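Local coordinates for protein putative phosphosugar isomerase (Clostridium difficile, PDB 3G68) that probably binds phosphorylated sugars and may act as an isomerase, like the double-SIS domain enzymes related to the isomerase half of glucosamine-6-phosphate synthase, at residues 42-47 with 227-232. Numbering follows the deposited sequence.
Sequences SGTSYH and ALKLLE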
loop_
_atom_site.group_PDB
_atom_site.type_symbol
_atom_site.label_atom_id
_atom_site.label_comp_id
_atom_site.label_asym_id
_atom_site.label_seq_id
_atom_site.Cartn_x
_atom_site.Cartn_y
_atom_site.Cartn_z
ATOM N N SER B 42 15.536 9.955 -59.045
ATOM C CA SER B 42 16.433 8.920 -59.525
ATOM C C SER B 42 16.800 7.936 -58.414
ATOM O O SER B 42 16.700 8.257 -57.241
ATOM C CB SER B 42 17.723 9.545 -60.061
ATOM O OG SER B 42 17.428 10.558 -60.989
ATOM N N GLY B 43 17.260 6.754 -58.798
ATOM C CA GLY B 43 17.711 5.728 -57.842
ATOM C C GLY B 43 16.842 5.548 -56.605
ATOM O O GLY B 43 15.648 5.326 -56.731
ATOM N N THR B 44 17.442 5.686 -55.421
ATOM C CA THR B 44 16.738 5.557 -54.136
ATOM C C THR B 44 15.524 6.479 -53.994
ATOM O O THR B 44 14.519 6.099 -53.368
ATOM C CB THR B 44 17.767 5.726 -52.985
ATOM O OG1 THR B 44 18.765 4.702 -53.137
ATOM C CG2 THR B 44 17.129 5.634 -51.595
ATOM N N SER B 45 15.603 7.679 -54.581
ATOM C CA SER B 45 14.471 8.613 -54.576
ATOM C C SER B 45 13.342 8.021 -55.422
ATOM O O SER B 45 12.184 7.981 -54.978
ATOM C CB SER B 45 14.887 9.994 -55.055
ATOM O OG SER B 45 15.747 10.568 -54.096
ATOM N N TYR B 46 13.682 7.482 -56.598
ATOM C CA TYR B 46 12.696 6.769 -57.416
ATOM C C TYR B 46 12.048 5.665 -56.606
ATOM O O TYR B 46 10.824 5.549 -56.600
ATOM C CB TYR B 46 13.285 6.178 -58.707
ATOM C CG TYR B 46 12.248 5.448 -59.546
ATOM C CD1 TYR B 46 11.180 6.127 -60.104
ATOM C CD2 TYR B 46 12.343 4.078 -59.772
ATOM C CE1 TYR B 46 10.209 5.460 -60.846
ATOM C CE2 TYR B 46 11.396 3.413 -60.522
ATOM C CZ TYR B 46 10.344 4.092 -61.046
ATOM O OH TYR B 46 9.426 3.402 -61.778
ATOM N N HIS B 47 12.850 4.878 -55.890
ATOM C CA HIS B 47 12.316 3.744 -55.120
ATOM C C HIS B 47 11.347 4.164 -54.030
ATOM O O HIS B 47 10.425 3.426 -53.721
ATOM C CB HIS B 47 13.424 2.857 -54.521
ATOM C CG HIS B 47 14.355 2.258 -55.551
ATOM N ND1 HIS B 47 15.695 2.030 -55.304
ATOM C CD2 HIS B 47 14.152 1.921 -56.847
ATOM C CE1 HIS B 47 16.261 1.522 -56.392
ATOM N NE2 HIS B 47 15.349 1.452 -57.347
ATOM N N ALA B 227 18.110 -4.292 -53.432
ATOM C CA ALA B 227 18.979 -4.771 -54.490
ATOM C C ALA B 227 20.012 -3.697 -54.856
ATOM O O ALA B 227 21.198 -4.010 -54.946
ATOM C CB ALA B 227 18.157 -5.204 -55.705
ATOM N N LEU B 228 19.603 -2.444 -55.050
ATOM C CA LEU B 228 20.567 -1.371 -55.411
ATOM C C LEU B 228 21.608 -1.162 -54.305
ATOM O O LEU B 228 22.785 -1.012 -54.603
ATOM C CB LEU B 228 19.858 -0.034 -55.692
ATOM C CG LEU B 228 20.699 1.207 -55.987
ATOM C CD1 LEU B 228 21.624 0.982 -57.233
ATOM C CD2 LEU B 228 19.806 2.496 -56.144
ATOM N N LYS B 229 21.190 -1.156 -53.040
ATOM C CA LYS B 229 22.161 -0.902 -51.947
ATOM C C LYS B 229 23.163 -2.047 -51.802
ATOM O O LYS B 229 24.348 -1.802 -51.575
ATOM C CB LYS B 229 21.468 -0.568 -50.623
ATOM C CG LYS B 229 20.791 0.819 -50.645
ATOM C CD LYS B 229 21.820 1.953 -50.659
ATOM C CE LYS B 229 21.364 3.186 -51.427
ATOM N NZ LYS B 229 20.305 3.920 -50.770
ATOM N N LEU B 230 22.704 -3.277 -51.990
ATOM C CA LEU B 230 23.635 -4.430 -51.999
ATOM C C LEU B 230 24.604 -4.285 -53.190
ATOM O O LEU B 230 25.799 -4.544 -53.058
ATOM C CB LEU B 230 22.890 -5.761 -52.108
ATOM C CG LEU B 230 22.223 -6.364 -50.855
ATOM C CD1 LEU B 230 21.332 -7.559 -51.227
ATOM C CD2 LEU B 230 23.278 -6.769 -49.839
ATOM N N LEU B 231 24.084 -3.936 -54.360
ATOM C CA LEU B 231 24.936 -3.754 -55.538
ATOM C C LEU B 231 26.028 -2.734 -55.268
ATOM O O LEU B 231 27.201 -2.966 -55.570
ATOM C CB LEU B 231 24.132 -3.280 -56.756
ATOM C CG LEU B 231 24.878 -3.083 -58.095
ATOM C CD1 LEU B 231 23.875 -3.232 -59.265
ATOM C CD2 LEU B 231 25.648 -1.735 -58.187
ATOM N N GLU B 232 25.634 -1.603 -54.709
ATOM C CA GLU B 232 26.585 -0.501 -54.452
ATOM C C GLU B 232 27.651 -0.838 -53.419
ATOM O O GLU B 232 28.753 -0.313 -53.486
ATOM C CB GLU B 232 25.815 0.733 -53.996
ATOM C CG GLU B 232 24.934 1.352 -55.082
ATOM C CD GLU B 232 24.035 2.502 -54.577
ATOM O OE1 GLU B 232 23.784 2.630 -53.357
ATOM O OE2 GLU B 232 23.557 3.267 -55.436
#
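Thr44 and Leu228 are the nearest pair of CA atoms, 8.0 Å apart, where the N-terminal part of helix 43-59 runs nearly antiparallel to helix 227-232. The N-to-C directions differ by 162° and the axes of the two short segments come no nearer than 11.3 Å, so the gap is spanned by side chains and only 170 Å² is buried.

The polar link joins Lys229 to Thr44. The lysine leaves its helix with CG anti to the carbonyl carbon (chi1 -70°), then bends at each later torsion, which carries the ammonium group across at about a right angle to the threonine side chain. NZ donates a hydrogen bond to Thr44 OG1 at 2.9 Å, with CE alongside at 3.5 Å from the same oxygen. Glu225, one turn earlier on the lysine's helix, ties the group together: its carboxylate forms a salt bridge with Lys229 and hydrogen bonds with Thr44 OG1 and His47 ND1. The carbonyl of Lys143 is a further acceptor for NZ, so several partners fix the lysine's end.

Beside this network a leucine methyl packs on mixed groups. Leu228 CD2 rests 3.7 Å from His47 CE1 and also touches Thr44 OG1, while CA of Gly43 borders the same methyl at 4.2 Å. Gly43 O lies over the centre of the His47 ring, 3.5 Å above its plane.

The contact exemplifies how two SIS domains, each built on a parallel sheet of strand order 2-1-3-4-5, meet through helices that follow their first strands. A citrate, probably from the crystallisation liquor, accepts a hydrogen bond from Thr44 N near the N-terminal end of the helix, consistent with an anion-binding, sugar-phosphate pocket like those of SIS domains.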